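Local coordinates for periplasmic binding protein component of an ABC type zinc uptake transporter (Synechocystis sp., PDB 1PQ4) that binds zinc in the periplasm and probably hands it to an ABC-type transporter for uptake into the cell, at residues Ile194-Ser199 / Thr249-Ala254. Residues are numbered along the deposited sequence; the frame is centred on the assembly and turned at random.
Sequences IVFHPS and TKSSEA. With ZN (zinc ion), chain C.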
loop_
_atom_site.group_PDB
_atom_site.type_symbol
_atom_site.label_atom_id
_atom_site.label_comp_id
_atom_site.label_asym_id
_atom_site.label_seq_id
_atom_site.Cartn_x
_atom_site.Cartn_y
_atom_site.Cartn_z
ATOM N N ILE A 194 11.422 -0.288 12.969
ATOM C CA ILE A 194 12.139 -1.221 12.077
ATOM C C ILE A 194 11.128 -2.153 11.494
ATOM O O ILE A 194 10.310 -2.699 12.212
ATOM C CB ILE A 194 13.127 -2.097 12.845
ATOM C CG1 ILE A 194 14.032 -1.230 13.679
ATOM C CG2 ILE A 194 13.954 -2.942 11.878
ATOM C CD1 ILE A 194 15.013 -2.035 14.571
ATOM N N VAL A 195 11.214 -2.370 10.188
ATOM C CA VAL A 195 10.296 -3.233 9.476
ATOM C C VAL A 195 11.129 -4.039 8.524
ATOM O O VAL A 195 12.266 -3.692 8.216
ATOM C CB VAL A 195 9.267 -2.464 8.596
ATOM C CG1 VAL A 195 8.327 -1.744 9.438
ATOM C CG2 VAL A 195 10.009 -1.465 7.657
ATOM N N PHE A 196 10.565 -5.127 8.074
ATOM C CA PHE A 196 11.344 -5.929 7.170
ATOM C C PHE A 196 11.327 -5.285 5.788
ATOM O O PHE A 196 12.352 -4.821 5.329
ATOM C CB PHE A 196 10.811 -7.355 7.099
ATOM C CG PHE A 196 11.596 -8.204 6.145
ATOM C CD1 PHE A 196 12.904 -8.589 6.464
ATOM C CD2 PHE A 196 11.092 -8.499 4.881
ATOM C CE1 PHE A 196 13.698 -9.242 5.551
ATOM C CE2 PHE A 196 11.909 -9.169 3.944
ATOM C CZ PHE A 196 13.210 -9.530 4.302
ATOM N N HIS A 197 10.144 -5.235 5.170
ATOM C CA HIS A 197 10.017 -4.692 3.796
ATOM C C HIS A 197 9.572 -3.228 3.898
ATOM O O HIS A 197 8.571 -2.919 4.554
ATOM C CB HIS A 197 8.998 -5.537 3.056
ATOM C CG HIS A 197 8.657 -5.010 1.707
ATOM N ND1 HIS A 197 9.514 -5.113 0.631
ATOM C CD2 HIS A 197 7.546 -4.376 1.253
ATOM C CE1 HIS A 197 8.947 -4.575 -0.433
ATOM N NE2 HIS A 197 7.758 -4.114 -0.083
ATOM N N PRO A 198 10.312 -2.313 3.241
ATOM C CA PRO A 198 10.000 -0.888 3.300
ATOM C C PRO A 198 8.807 -0.473 2.483
ATOM O O PRO A 198 8.926 0.085 1.403
ATOM C CB PRO A 198 11.315 -0.225 2.850
ATOM C CG PRO A 198 11.808 -1.174 1.788
ATOM C CD PRO A 198 11.466 -2.574 2.354
ATOM N N SER A 199 7.630 -0.755 2.969
ATOM C CA SER A 199 6.498 -0.286 2.201
ATOM C C SER A 199 5.894 0.951 2.847
ATOM O O SER A 199 4.847 1.434 2.403
ATOM C CB SER A 199 5.456 -1.392 2.134
ATOM O OG SER A 199 5.281 -1.938 3.392
ATOM N N THR A 249 9.435 -13.738 8.251
ATOM C CA THR A 249 9.750 -12.877 9.401
ATOM C C THR A 249 10.993 -13.397 10.106
ATOM O O THR A 249 11.321 -12.937 11.190
ATOM C CB THR A 249 8.631 -12.871 10.426
ATOM O OG1 THR A 249 8.353 -14.225 10.817
ATOM C CG2 THR A 249 7.348 -12.256 9.825
ATOM N N LYS A 250 11.694 -14.345 9.478
ATOM C CA LYS A 250 12.881 -14.936 10.090
ATOM C C LYS A 250 13.903 -13.909 10.592
ATOM O O LYS A 250 14.332 -13.990 11.737
ATOM C CB LYS A 250 13.564 -15.924 9.120
ATOM C CG LYS A 250 14.602 -16.817 9.824
ATOM C CD LYS A 250 15.436 -17.633 8.833
ATOM C CE LYS A 250 14.543 -18.458 7.925
ATOM N NZ LYS A 250 15.142 -18.717 6.572
ATOM N N SER A 251 14.309 -12.927 9.782
ATOM C CA SER A 251 15.279 -11.982 10.324
ATOM C C SER A 251 14.718 -10.991 11.330
ATOM O O SER A 251 15.445 -10.549 12.219
ATOM C CB SER A 251 16.089 -11.272 9.211
ATOM O OG SER A 251 15.302 -10.957 8.101
ATOM N N SER A 252 13.438 -10.658 11.239
ATOM C CA SER A 252 12.851 -9.758 12.210
ATOM C C SER A 252 12.890 -10.465 13.572
ATOM O O SER A 252 13.180 -9.847 14.579
ATOM C CB SER A 252 11.387 -9.444 11.863
ATOM O OG SER A 252 11.292 -8.766 10.609
ATOM N N GLU A 253 12.587 -11.767 13.556
ATOM C CA GLU A 253 12.578 -12.578 14.788
ATOM C C GLU A 253 13.978 -12.695 15.391
ATOM O O GLU A 253 14.149 -12.594 16.596
ATOM C CB GLU A 253 12.017 -13.979 14.489
ATOM C CG GLU A 253 10.532 -13.983 14.163
ATOM C CD GLU A 253 10.001 -15.338 13.741
ATOM O OE1 GLU A 253 10.120 -16.312 14.512
ATOM O OE2 GLU A 253 9.438 -15.447 12.634
ATOM N N ALA A 254 14.980 -12.862 14.545
ATOM C CA ALA A 254 16.346 -12.999 15.050
ATOM C C ALA A 254 16.785 -11.686 15.646
ATOM O O ALA A 254 17.428 -11.653 16.687
ATOM C CB ALA A 254 17.300 -13.445 13.912
HETATM ZN ZN ZN C . 6.242 -3.441 -1.301
HETATM O O HOH W 1 4.180 -4.029 -0.525
#
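Phe-196 meets the first turn of helix 250-259 through two serine hydroxyls that approach its side chain at different points. Ser-251 lies beside the CD1–CE1 side of the ring, its OG 3.5 Å from CE1 of Phe-196 and slightly farther from CD1, at an oblique angle to the ring plane. Ser-252 touches the root of the same side chain, with its OG 3.8 Å from CB of Phe-196. With CG anti to the backbone N (chi1 179°), the ring runs past Ser-251 and turns its CD1–CE1 side to that hydroxyl. No hydrogen bond joins the two segments, so the contact rests on van der Waals packing, of one hydroxyl against the ring and of the other against CB. Both buried hydroxyls find polar partners nearby: OG of Ser-251 is hydrogen-bonded to Glu-220, and OG of Ser-252 makes a weak bond to the carbonyl of Phe-242.

The next residue after Phe-196 belongs to the metal site. His-197 binds the zinc ion through NE2 at 2.1 Å, alongside His-37, His-133 and a water whose O lies 2.3 Å from the metal. Its ND1 is hydrogen-bonded to Glu-215, which should fix the ring's rotation, while Phe-247 stacks on the imidazole. Through Phe-196 the loop after strand 192-195, which carries the zinc ligand His-197, packs on the start of helix 250-259, beside strand 240-244; Leu-226 of helix 223-234 touches Ser-251.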